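Local coordinates for envelope polyprotein (PDB 5FXU) that probably pairs with Gc in the hantaviral envelope spike that mediates host-cell attachment and entry, and presents much of the antigenic virus surface, at residues A[228-233]-A[340-345]; A[311-314]-A[319-322]; A[160-165]-A[234-239]. All blocks are in the same frame, centred on the assembly; numbering follows the deposited sequence.

Contact 1: A[228-233]-A[340-345]; sequences GYYICL and TLPLTW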
ATOM      1  N   GLY A 228      -7.463  -3.425  12.072  1.00 38.87           N
ATOM      2  CA  GLY A 228      -6.315  -2.693  11.586  1.00 37.29           C
ATOM      3  C   GLY A 228      -6.687  -1.346  11.037  1.00 35.71           C
ATOM      4  O   GLY A 228      -7.780  -0.842  11.279  1.00 38.16           O
ATOM      5  N   TYR A 229      -5.762  -0.751  10.314  1.00 33.42           N
ATOM      6  CA  TYR A 229      -5.942   0.608   9.837  1.00 32.36           C
ATOM      7  C   TYR A 229      -4.966   0.888   8.747  1.00 30.15           C
ATOM      8  O   TYR A 229      -4.077   0.091   8.519  1.00 29.69           O
ATOM      9  CB  TYR A 229      -5.746   1.611  10.975  1.00 33.31           C
ATOM     10  CG  TYR A 229      -4.398   1.624  11.630  1.00 33.08           C
ATOM     11  CD1 TYR A 229      -4.113   0.786  12.706  1.00 34.58           C
ATOM     12  CD2 TYR A 229      -3.422   2.523  11.226  1.00 32.87           C
ATOM     13  CE1 TYR A 229      -2.855   0.813  13.328  1.00 34.79           C
ATOM     14  CE2 TYR A 229      -2.174   2.566  11.844  1.00 32.81           C
ATOM     15  CZ  TYR A 229      -1.908   1.711  12.888  1.00 34.08           C
ATOM     16  OH  TYR A 229      -0.681   1.761  13.472  1.00 35.75           O
ATOM     17  N   TYR A 230      -5.147   2.009   8.055  1.00 28.55           N
ATOM     18  CA  TYR A 230      -4.171   2.419   7.061  1.00 26.98           C
ATOM     19  C   TYR A 230      -3.375   3.605   7.624  1.00 27.94           C
ATOM     20  O   TYR A 230      -3.935   4.461   8.308  1.00 26.60           O
ATOM     21  CB  TYR A 230      -4.837   2.774   5.715  1.00 25.17           C
ATOM     22  CG  TYR A 230      -5.212   1.596   4.853  1.00 24.23           C
ATOM     23  CD1 TYR A 230      -4.270   1.008   4.002  1.00 23.63           C
ATOM     24  CD2 TYR A 230      -6.492   1.095   4.839  1.00 23.60           C
ATOM     25  CE1 TYR A 230      -4.609  -0.042   3.174  1.00 23.34           C
ATOM     26  CE2 TYR A 230      -6.835   0.042   4.029  1.00 23.78           C
ATOM     27  CZ  TYR A 230      -5.902  -0.538   3.193  1.00 23.44           C
ATOM     28  OH  TYR A 230      -6.259  -1.593   2.381  1.00 22.53           O
ATOM     29  N   ILE A 231      -2.082   3.644   7.280  1.00 28.86           N
ATOM     30  CA  ILE A 231      -1.241   4.798   7.534  1.00 30.67           C
ATOM     31  C   ILE A 231      -0.781   5.301   6.180  1.00 30.82           C
ATOM     32  O   ILE A 231      -0.326   4.519   5.348  1.00 31.19           O
ATOM     33  CB  ILE A 231      -0.114   4.457   8.536  1.00 32.30           C
ATOM     34  CG1 ILE A 231       0.411   5.715   9.179  1.00 34.72           C
ATOM     35  CG2 ILE A 231       1.001   3.628   7.902  1.00 32.96           C
ATOM     36  CD1 ILE A 231      -0.508   6.256  10.275  1.00 36.55           C
ATOM     37  N   CYS A 232      -0.964   6.599   5.929  1.00 31.56           N
ATOM     38  CA  CYS A 232      -0.821   7.164   4.591  1.00 31.57           C
ATOM     39  C   CYS A 232       0.104   8.337   4.637  1.00 31.31           C
ATOM     40  O   CYS A 232       0.213   9.016   5.663  1.00 31.58           O
ATOM     41  CB  CYS A 232      -2.186   7.630   4.028  1.00 32.96           C
ATOM     42  SG  CYS A 232      -3.484   6.353   4.032  1.00 35.05           S
ATOM     43  N   LEU A 233       0.767   8.588   3.517  1.00 31.22           N
ATOM     44  CA  LEU A 233       1.533   9.797   3.347  1.00 31.78           C
ATOM     45  C   LEU A 233       0.973  10.499   2.145  1.00 31.56           C
ATOM     46  O   LEU A 233       0.645   9.859   1.148  1.00 29.87           O
ATOM     47  CB  LEU A 233       3.015   9.504   3.153  1.00 32.36           C
ATOM     48  CG  LEU A 233       3.938   9.247   4.345  1.00 33.86           C
ATOM     49  CD1 LEU A 233       3.666  10.011   5.628  1.00 33.32           C
ATOM     50  CD2 LEU A 233       3.865   7.775   4.630  1.00 35.44           C
ATOM     51  N   THR A 340     -11.386  -8.857   0.437  1.00 29.34           N
ATOM     52  CA  THR A 340     -10.072  -8.523   0.930  1.00 26.09           C
ATOM     53  C   THR A 340      -9.846  -7.030   0.979  1.00 25.64           C
ATOM     54  O   THR A 340     -10.575  -6.268   0.339  1.00 25.16           O
ATOM     55  CB  THR A 340      -8.971  -9.092   0.016  1.00 24.91           C
ATOM     56  OG1 THR A 340      -9.069  -8.488  -1.278  1.00 23.83           O
ATOM     57  CG2 THR A 340      -9.100 -10.592  -0.120  1.00 25.21           C
ATOM     58  N   LEU A 341      -8.788  -6.654   1.709  1.00 25.23           N
ATOM     59  CA  LEU A 341      -8.221  -5.302   1.717  1.00 25.41           C
ATOM     60  C   LEU A 341      -6.807  -5.385   1.184  1.00 25.41           C
ATOM     61  O   LEU A 341      -6.060  -6.310   1.529  1.00 25.22           O
ATOM     62  CB  LEU A 341      -8.167  -4.727   3.133  1.00 25.32           C
ATOM     63  CG  LEU A 341      -9.510  -4.282   3.722  1.00 26.16           C
ATOM     64  CD1 LEU A 341      -9.401  -4.155   5.225  1.00 27.43           C
ATOM     65  CD2 LEU A 341      -9.965  -2.975   3.120  1.00 26.15           C
ATOM     66  N   PRO A 342      -6.414  -4.412   0.356  1.00 24.43           N
ATOM     67  CA  PRO A 342      -5.069  -4.472  -0.188  1.00 24.71           C
ATOM     68  C   PRO A 342      -4.014  -4.022   0.826  1.00 28.04           C
ATOM     69  O   PRO A 342      -4.300  -3.169   1.685  1.00 27.99           O
ATOM     70  CB  PRO A 342      -5.141  -3.524  -1.376  1.00 25.18           C
ATOM     71  CG  PRO A 342      -6.191  -2.511  -0.979  1.00 25.11           C
ATOM     72  CD  PRO A 342      -7.202  -3.299  -0.208  1.00 24.63           C
ATOM     73  N   LEU A 343      -2.802  -4.573   0.698  1.00 28.33           N
ATOM     74  CA  LEU A 343      -1.684  -4.241   1.587  1.00 30.08           C
ATOM     75  C   LEU A 343      -1.181  -2.819   1.409  1.00 28.20           C
ATOM     76  O   LEU A 343      -0.813  -2.164   2.386  1.00 28.17           O
ATOM     77  CB  LEU A 343      -0.512  -5.216   1.407  1.00 33.90           C
ATOM     78  CG  LEU A 343      -0.694  -6.645   1.876  1.00 38.13           C
ATOM     79  CD1 LEU A 343       0.680  -7.192   2.252  1.00 41.92           C
ATOM     80  CD2 LEU A 343      -1.659  -6.818   3.034  1.00 39.59           C
ATOM     81  N   THR A 344      -1.130  -2.372   0.161  1.00 26.68           N
ATOM     82  CA  THR A 344      -0.815  -0.992  -0.173  1.00 27.54           C
ATOM     83  C   THR A 344      -1.874  -0.454  -1.112  1.00 26.91           C
ATOM     84  O   THR A 344      -2.557  -1.220  -1.781  1.00 25.82           O
ATOM     85  CB  THR A 344       0.548  -0.837  -0.855  1.00 29.03           C
ATOM     86  OG1 THR A 344       0.489  -1.366  -2.189  1.00 31.19           O
ATOM     87  CG2 THR A 344       1.639  -1.542  -0.041  1.00 29.32           C
ATOM     88  N   TRP A 345      -2.014   0.862  -1.126  1.00 25.98           N
ATOM     89  CA  TRP A 345      -3.046   1.532  -1.914  1.00 26.62           C
ATOM     90  C   TRP A 345      -2.526   2.903  -2.315  1.00 27.73           C
ATOM     91  O   TRP A 345      -2.054   3.665  -1.463  1.00 27.44           O
ATOM     92  CB  TRP A 345      -4.341   1.688  -1.103  1.00 26.28           C
ATOM     93  CG  TRP A 345      -5.482   2.280  -1.900  1.00 25.17           C
ATOM     94  CD1 TRP A 345      -6.400   1.597  -2.620  1.00 25.33           C
ATOM     95  CD2 TRP A 345      -5.797   3.663  -2.048  1.00 24.92           C
ATOM     96  NE1 TRP A 345      -7.286   2.467  -3.214  1.00 26.66           N
ATOM     97  CE2 TRP A 345      -6.935   3.747  -2.885  1.00 26.18           C
ATOM     98  CE3 TRP A 345      -5.235   4.847  -1.553  1.00 26.10           C
ATOM     99  CZ2 TRP A 345      -7.531   4.975  -3.244  1.00 25.96           C
ATOM    100  CZ3 TRP A 345      -5.827   6.082  -1.905  1.00 26.09           C
ATOM    101  CH2 TRP A 345      -6.962   6.130  -2.737  1.00 26.30           C
TER
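In the β-rich head of Gn, Tyr-230 and Pro-342 join two strands that both pair antiparallel with strand 185-197 and not with each other. The nearest CA atoms, those of Tyr-230 and Thr-344, are 8.7 Å apart, and a side chain has to span the gap. Strand 340-354 is interrupted at Leu-343, and the bond is made just before this break. With CG beside its own backbone N (chi1 -79°), the Tyr-230 ring reaches across and its OH donates to Pro-342 O at 2.6 Å. The hydroxyl lies in the carbonyl plane, on a lone pair, with a C=O...O angle of 140°. This single bond satisfies a main-chain oxygen in a buried setting and helps to hold the hydroxyl end of the ring. Leu-341 CD2 sits at the ring edge, 4.4 Å from Tyr-230 CE2, while Leu-208 of helix 208-216 touches both residues and Met-258 of helix 249-260 also packs on the tyrosine. The pyrrolidine ring of Pro-342 crosses the tyrosine side chain at about a right angle, bringing Pro-342 CD to 3.2 Å from Tyr-230 OH.

Contact 2: A[311-314]-A[319-322]; sequences GVLT and PVYI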
ATOM      1  N   GLY A 311      -3.015  -8.859  -0.303  1.00 28.89           N
ATOM      2  CA  GLY A 311      -4.031  -8.329   0.586  1.00 28.90           C
ATOM      3  C   GLY A 311      -4.258  -9.204   1.796  1.00 29.46           C
ATOM      4  O   GLY A 311      -3.519 -10.157   2.032  1.00 28.22           O
ATOM      5  N   VAL A 312      -5.296  -8.878   2.549  1.00 30.58           N
ATOM      6  CA  VAL A 312      -5.714  -9.621   3.730  1.00 33.21           C
ATOM      7  C   VAL A 312      -7.203  -9.913   3.607  1.00 33.42           C
ATOM      8  O   VAL A 312      -7.953  -9.096   3.112  1.00 32.75           O
ATOM      9  CB  VAL A 312      -5.482  -8.776   5.003  1.00 36.39           C
ATOM     10  CG1 VAL A 312      -5.765  -9.542   6.269  1.00 38.40           C
ATOM     11  CG2 VAL A 312      -4.039  -8.315   5.068  1.00 39.36           C
ATOM     12  N   LEU A 313      -7.626 -11.079   4.072  1.00 35.10           N
ATOM     13  CA  LEU A 313      -9.040 -11.373   4.224  1.00 36.87           C
ATOM     14  C   LEU A 313      -9.678 -10.434   5.222  1.00 37.44           C
ATOM     15  O   LEU A 313      -9.124 -10.225   6.302  1.00 38.91           O
ATOM     16  CB  LEU A 313      -9.239 -12.796   4.740  1.00 38.28           C
ATOM     17  CG  LEU A 313      -8.874 -13.952   3.812  1.00 38.01           C
ATOM     18  CD1 LEU A 313      -9.272 -15.220   4.498  1.00 39.77           C
ATOM     19  CD2 LEU A 313      -9.530 -13.864   2.452  1.00 37.76           C
ATOM     20  N   THR A 314     -10.847  -9.897   4.888  1.00 38.25           N
ATOM     21  CA  THR A 314     -11.562  -9.018   5.821  1.00 39.53           C
ATOM     22  C   THR A 314     -12.260  -9.800   6.925  1.00 41.39           C
ATOM     23  O   THR A 314     -12.544  -9.252   7.971  1.00 41.24           O
ATOM     24  CB  THR A 314     -12.596  -8.151   5.108  1.00 39.60           C
ATOM     25  OG1 THR A 314     -13.582  -8.986   4.499  1.00 41.13           O
ATOM     26  CG2 THR A 314     -11.953  -7.270   4.047  1.00 39.63           C
ATOM     27  N   PRO A 319      -5.046 -11.521  10.938  1.00 50.93           N
ATOM     28  CA  PRO A 319      -4.858 -11.367   9.499  1.00 47.78           C
ATOM     29  C   PRO A 319      -4.447 -12.657   8.756  1.00 45.34           C
ATOM     30  O   PRO A 319      -3.548 -13.377   9.200  1.00 44.48           O
ATOM     31  CB  PRO A 319      -3.754 -10.312   9.394  1.00 48.19           C
ATOM     32  CG  PRO A 319      -3.029 -10.359  10.695  1.00 49.40           C
ATOM     33  CD  PRO A 319      -4.027 -10.794  11.722  1.00 50.04           C
ATOM     34  N   VAL A 320      -5.159 -12.958   7.673  1.00 41.56           N
ATOM     35  CA  VAL A 320      -4.760 -13.996   6.742  1.00 39.63           C
ATOM     36  C   VAL A 320      -4.266 -13.279   5.500  1.00 36.54           C
ATOM     37  O   VAL A 320      -5.075 -12.718   4.763  1.00 35.18           O
ATOM     38  CB  VAL A 320      -5.931 -14.917   6.398  1.00 39.90           C
ATOM     39  CG1 VAL A 320      -5.533 -15.909   5.314  1.00 40.23           C
ATOM     40  CG2 VAL A 320      -6.372 -15.656   7.638  1.00 41.34           C
ATOM     41  N   TYR A 321      -2.954 -13.294   5.294  1.00 34.58           N
ATOM     42  CA  TYR A 321      -2.341 -12.574   4.189  1.00 33.77           C
ATOM     43  C   TYR A 321      -2.351 -13.428   2.934  1.00 32.31           C
ATOM     44  O   TYR A 321      -2.081 -14.619   2.987  1.00 32.69           O
ATOM     45  CB  TYR A 321      -0.902 -12.154   4.533  1.00 34.64           C
ATOM     46  CG  TYR A 321      -0.794 -11.103   5.596  1.00 35.70           C
ATOM     47  CD1 TYR A 321      -0.917  -9.773   5.272  1.00 35.58           C
ATOM     48  CD2 TYR A 321      -0.550 -11.439   6.938  1.00 37.57           C
ATOM     49  CE1 TYR A 321      -0.813  -8.786   6.241  1.00 36.52           C
ATOM     50  CE2 TYR A 321      -0.445 -10.461   7.926  1.00 38.28           C
ATOM     51  CZ  TYR A 321      -0.583  -9.126   7.567  1.00 38.19           C
ATOM     52  OH  TYR A 321      -0.518  -8.122   8.506  1.00 38.36           O
ATOM     53  N   ILE A 322      -2.653 -12.805   1.814  1.00 31.89           N
ATOM     54  CA  ILE A 322      -2.805 -13.488   0.541  1.00 33.02           C
ATOM     55  C   ILE A 322      -1.924 -12.876  -0.516  1.00 31.10           C
ATOM     56  O   ILE A 322      -1.810 -11.685  -0.612  1.00 30.15           O
ATOM     57  CB  ILE A 322      -4.272 -13.448   0.065  1.00 35.34           C
ATOM     58  CG1 ILE A 322      -5.107 -14.315   0.996  1.00 37.52           C
ATOM     59  CG2 ILE A 322      -4.437 -14.039  -1.333  1.00 35.69           C
ATOM     60  CD1 ILE A 322      -6.278 -13.560   1.515  1.00 40.03           C
TER
HETATM   61  O   HOH W   1      -7.710 -11.624   7.794  1.00 39.49           O
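Gly-311 and Ile-322 form the antiparallel hydrogen-bonded pair of a β hairpin whose strands, 310-313 and 321-323, illustrate how backbone and side chains share the work of joining neighbours. Among the backbone bonds, Gly-311 N reaches Ile-322 O at 3.1 Å and Ile-322 N returns to Gly-311 O at 2.8 Å. Nearer the turn, Leu-313 N donates to Val-320 O, also at 3.1 Å. Between them, Val-312 and Tyr-321 make a non-hydrogen-bonded pair, supplemented by a CA-H...O contact from Val-312 CA to Val-320 O (3.3 Å). A water accepts a bond from Val-320 N; its very short approach to Leu-313 O is doubtful.

Among the apolar contacts, Val-312 and Tyr-321 point the same way, side by side: CG1 of the valine is anti to the backbone N (chi1 -174°), which leaves CG2 to meet Tyr-321 CD1 at 3.5 Å. Leu-343 touches both. Leu-313 CD1 rests on Val-320 CB at 3.9 Å, and its CD2 meets, tightly at 3.4 Å, CD1 of Ile-322, which lies on the face away from Val-312 and Tyr-321. Three main-chain bonds thus fix the register, while the apolar side-chain contacts add no directional constraint.

Contact 3: A[160-165]-A[234-239]; sequences SGQLVE and VGSSSE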
ATOM      1  N   SER A 160       7.294  27.386  -0.606  1.00111.88           N
ATOM      2  CA  SER A 160       6.456  27.027   0.556  1.00112.11           C
ATOM      3  C   SER A 160       5.793  25.629   0.470  1.00107.01           C
ATOM      4  O   SER A 160       5.373  25.096   1.499  1.00108.98           O
ATOM      5  CB  SER A 160       5.401  28.125   0.777  1.00112.92           C
ATOM      6  OG  SER A 160       4.793  28.482  -0.451  1.00116.08           O
ATOM      7  N   GLY A 161       5.730  25.032  -0.723  1.00 98.62           N
ATOM      8  CA  GLY A 161       5.027  23.774  -0.924  1.00 90.78           C
ATOM      9  C   GLY A 161       5.737  22.720  -1.757  1.00 88.54           C
ATOM     10  O   GLY A 161       6.955  22.520  -1.658  1.00 95.45           O
ATOM     11  N   GLN A 162       4.960  22.026  -2.576  1.00 80.21           N
ATOM     12  CA  GLN A 162       5.451  20.906  -3.358  1.00 78.63           C
ATOM     13  C   GLN A 162       5.012  21.039  -4.780  1.00 78.99           C
ATOM     14  O   GLN A 162       3.951  21.579  -5.049  1.00 80.53           O
ATOM     15  CB  GLN A 162       4.885  19.599  -2.814  1.00 78.16           C
ATOM     16  CG  GLN A 162       5.470  19.175  -1.486  1.00 75.18           C
ATOM     17  CD  GLN A 162       4.755  17.975  -0.883  1.00 68.51           C
ATOM     18  OE1 GLN A 162       4.007  17.224  -1.557  1.00 63.49           O
ATOM     19  NE2 GLN A 162       4.980  17.786   0.404  1.00 65.81           N
ATOM     20  N   LEU A 163       5.832  20.525  -5.688  1.00 81.01           N
ATOM     21  CA  LEU A 163       5.502  20.504  -7.104  1.00 84.99           C
ATOM     22  C   LEU A 163       4.427  19.430  -7.381  1.00 85.99           C
ATOM     23  O   LEU A 163       4.706  18.234  -7.327  1.00 88.24           O
ATOM     24  CB  LEU A 163       6.766  20.268  -7.957  1.00 84.28           C
ATOM     25  CG  LEU A 163       6.632  20.534  -9.465  1.00 85.25           C
ATOM     26  CD1 LEU A 163       6.397  22.020  -9.739  1.00 86.57           C
ATOM     27  CD2 LEU A 163       7.842  20.023 -10.237  1.00 84.04           C
ATOM     28  N   VAL A 164       3.205  19.874  -7.674  1.00 85.63           N
ATOM     29  CA  VAL A 164       2.074  18.985  -7.907  1.00 83.65           C
ATOM     30  C   VAL A 164       1.413  19.350  -9.236  1.00 87.64           C
ATOM     31  O   VAL A 164       0.929  20.467  -9.415  1.00 87.16           O
ATOM     32  CB  VAL A 164       1.006  19.113  -6.818  1.00 81.33           C
ATOM     33  CG1 VAL A 164       0.079  17.907  -6.879  1.00 81.11           C
ATOM     34  CG2 VAL A 164       1.608  19.237  -5.434  1.00 79.67           C
ATOM     35  N   GLU A 165       1.402  18.399 -10.165  1.00 93.33           N
ATOM     36  CA  GLU A 165       0.905  18.606 -11.528  1.00 99.58           C
ATOM     37  C   GLU A 165       1.611  19.810 -12.197  1.00104.87           C
ATOM     38  O   GLU A 165       0.974  20.570 -12.919  1.00111.79           O
ATOM     39  CB  GLU A 165      -0.642  18.796 -11.552  1.00102.09           C
ATOM     40  CG  GLU A 165      -1.478  17.769 -10.767  1.00101.50           C
ATOM     41  CD  GLU A 165      -2.950  18.154 -10.518  1.00100.80           C
ATOM     42  OE1 GLU A 165      -3.188  19.041  -9.675  1.00 98.37           O
ATOM     43  OE2 GLU A 165      -3.884  17.552 -11.122  1.00100.98           O
ATOM     44  N   VAL A 234       0.883  11.817   2.249  1.00 31.61           N
ATOM     45  CA  VAL A 234       0.273  12.646   1.242  1.00 33.38           C
ATOM     46  C   VAL A 234       1.362  13.355   0.446  1.00 34.23           C
ATOM     47  O   VAL A 234       2.231  13.990   1.013  1.00 36.49           O
ATOM     48  CB  VAL A 234      -0.643  13.680   1.912  1.00 33.52           C
ATOM     49  CG1 VAL A 234      -1.400  14.452   0.870  1.00 35.03           C
ATOM     50  CG2 VAL A 234      -1.624  12.988   2.853  1.00 33.42           C
ATOM     51  N   GLY A 235       1.291  13.278  -0.872  1.00 35.31           N
ATOM     52  CA  GLY A 235       2.282  13.907  -1.746  1.00 36.12           C
ATOM     53  C   GLY A 235       3.668  13.312  -1.597  1.00 35.90           C
ATOM     54  O   GLY A 235       3.816  12.125  -1.330  1.00 37.36           O
ATOM     55  N   SER A 236       4.684  14.128  -1.793  1.00 35.44           N
ATOM     56  CA  SER A 236       6.040  13.661  -1.651  1.00 35.52           C
ATOM     57  C   SER A 236       6.520  13.753  -0.200  1.00 34.18           C
ATOM     58  O   SER A 236       7.524  13.147   0.148  1.00 32.38           O
ATOM     59  CB  SER A 236       6.943  14.457  -2.582  1.00 37.31           C
ATOM     60  OG  SER A 236       6.806  15.860  -2.345  1.00 40.90           O
ATOM     61  N   SER A 237       5.800  14.498   0.643  1.00 33.48           N
ATOM     62  CA  SER A 237       6.160  14.666   2.035  1.00 33.93           C
ATOM     63  C   SER A 237       4.998  15.122   2.892  1.00 32.10           C
ATOM     64  O   SER A 237       4.258  15.965   2.483  1.00 32.05           O
ATOM     65  CB  SER A 237       7.252  15.732   2.124  1.00 35.66           C
ATOM     66  OG  SER A 237       7.928  15.660   3.351  1.00 39.61           O
ATOM     67  N   SER A 238       4.839  14.559   4.073  1.00 31.01           N
ATOM     68  CA  SER A 238       3.734  14.931   4.955  1.00 32.53           C
ATOM     69  C   SER A 238       3.955  14.268   6.261  1.00 33.22           C
ATOM     70  O   SER A 238       4.819  13.394   6.393  1.00 33.21           O
ATOM     71  CB  SER A 238       2.332  14.478   4.409  1.00 33.05           C
ATOM     72  OG  SER A 238       2.071  13.058   4.563  1.00 31.62           O
ATOM     73  N   GLU A 239       3.134  14.647   7.219  1.00 36.12           N
ATOM     74  CA  GLU A 239       2.973  13.854   8.413  1.00 39.19           C
ATOM     75  C   GLU A 239       2.085  12.641   8.115  1.00 38.64           C
ATOM     76  O   GLU A 239       1.217  12.713   7.259  1.00 37.38           O
ATOM     77  CB  GLU A 239       2.368  14.697   9.516  1.00 43.63           C
ATOM     78  CG  GLU A 239       3.366  15.739   9.967  1.00 49.16           C
ATOM     79  CD  GLU A 239       2.861  16.613  11.087  1.00 55.01           C
ATOM     80  OE1 GLU A 239       1.654  16.957  11.114  1.00 58.91           O
ATOM     81  OE2 GLU A 239       3.697  16.961  11.945  1.00 61.94           O
TER
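Gln-162 approaches Ser-236 and Ser-237 from strand 162-164, a worked case of a side-chain amide reading the backbone of a hairpin connection. Its CB points toward the connection, CG stands beside the backbone N (chi1 -72°), and the chain then runs extended, carrying the amide well beyond its own strand. CG passes 3.7 Å from Ser-236 OG. At the tip the amide divides its two roles. OE1 accepts from Ser-236 N at 3.2 Å with an N-H...O angle of 153°, although this donor sits above the carbonyl plane, 48° out of it. NE2 donates to Ser-237 O at 2.9 Å, and here the acceptor lies almost exactly in the plane of the glutamine amide. Two bonds to adjacent residues thus restrict the rotation of the amide. Ser-236 OG is also near OE1 but has its hydrogen bond with Glu-8, whose carboxylate additionally takes Leu-163 N and so links the same two segments; Ser-237 OG binds Leu-19 O. Gly-235, with positive phi, helps to turn the chain, and Ser-238 OG accepts from Val-234 N. What results is the connection of the β hairpin between strands 228-234 and 237-243, where a glutamine amide bridges backbone N and O of consecutive residues.

How the contacts relate
Followed from the N terminus, the chain leaves 160-165 and closes its first long loop when 234-239 returns to it in contact 3, tying strand 162-164 to the connection between strands 228-234 and 237-243. Before that closure, 228-233 has already opened contact 1, which ends only at 340-345 and joins strands 228-234 and 340-354, so the loops of contacts 1 and 3 cross. Contact 2 opens after contact 3 has closed and is nested as a short hairpin within contact 1. It adjoins strand 340-354 through a probable bond from Val-312 N to Leu-341 O. Contacts 2 and 3, with centres about 31 Å apart, lie on opposite sides of the chain's centre.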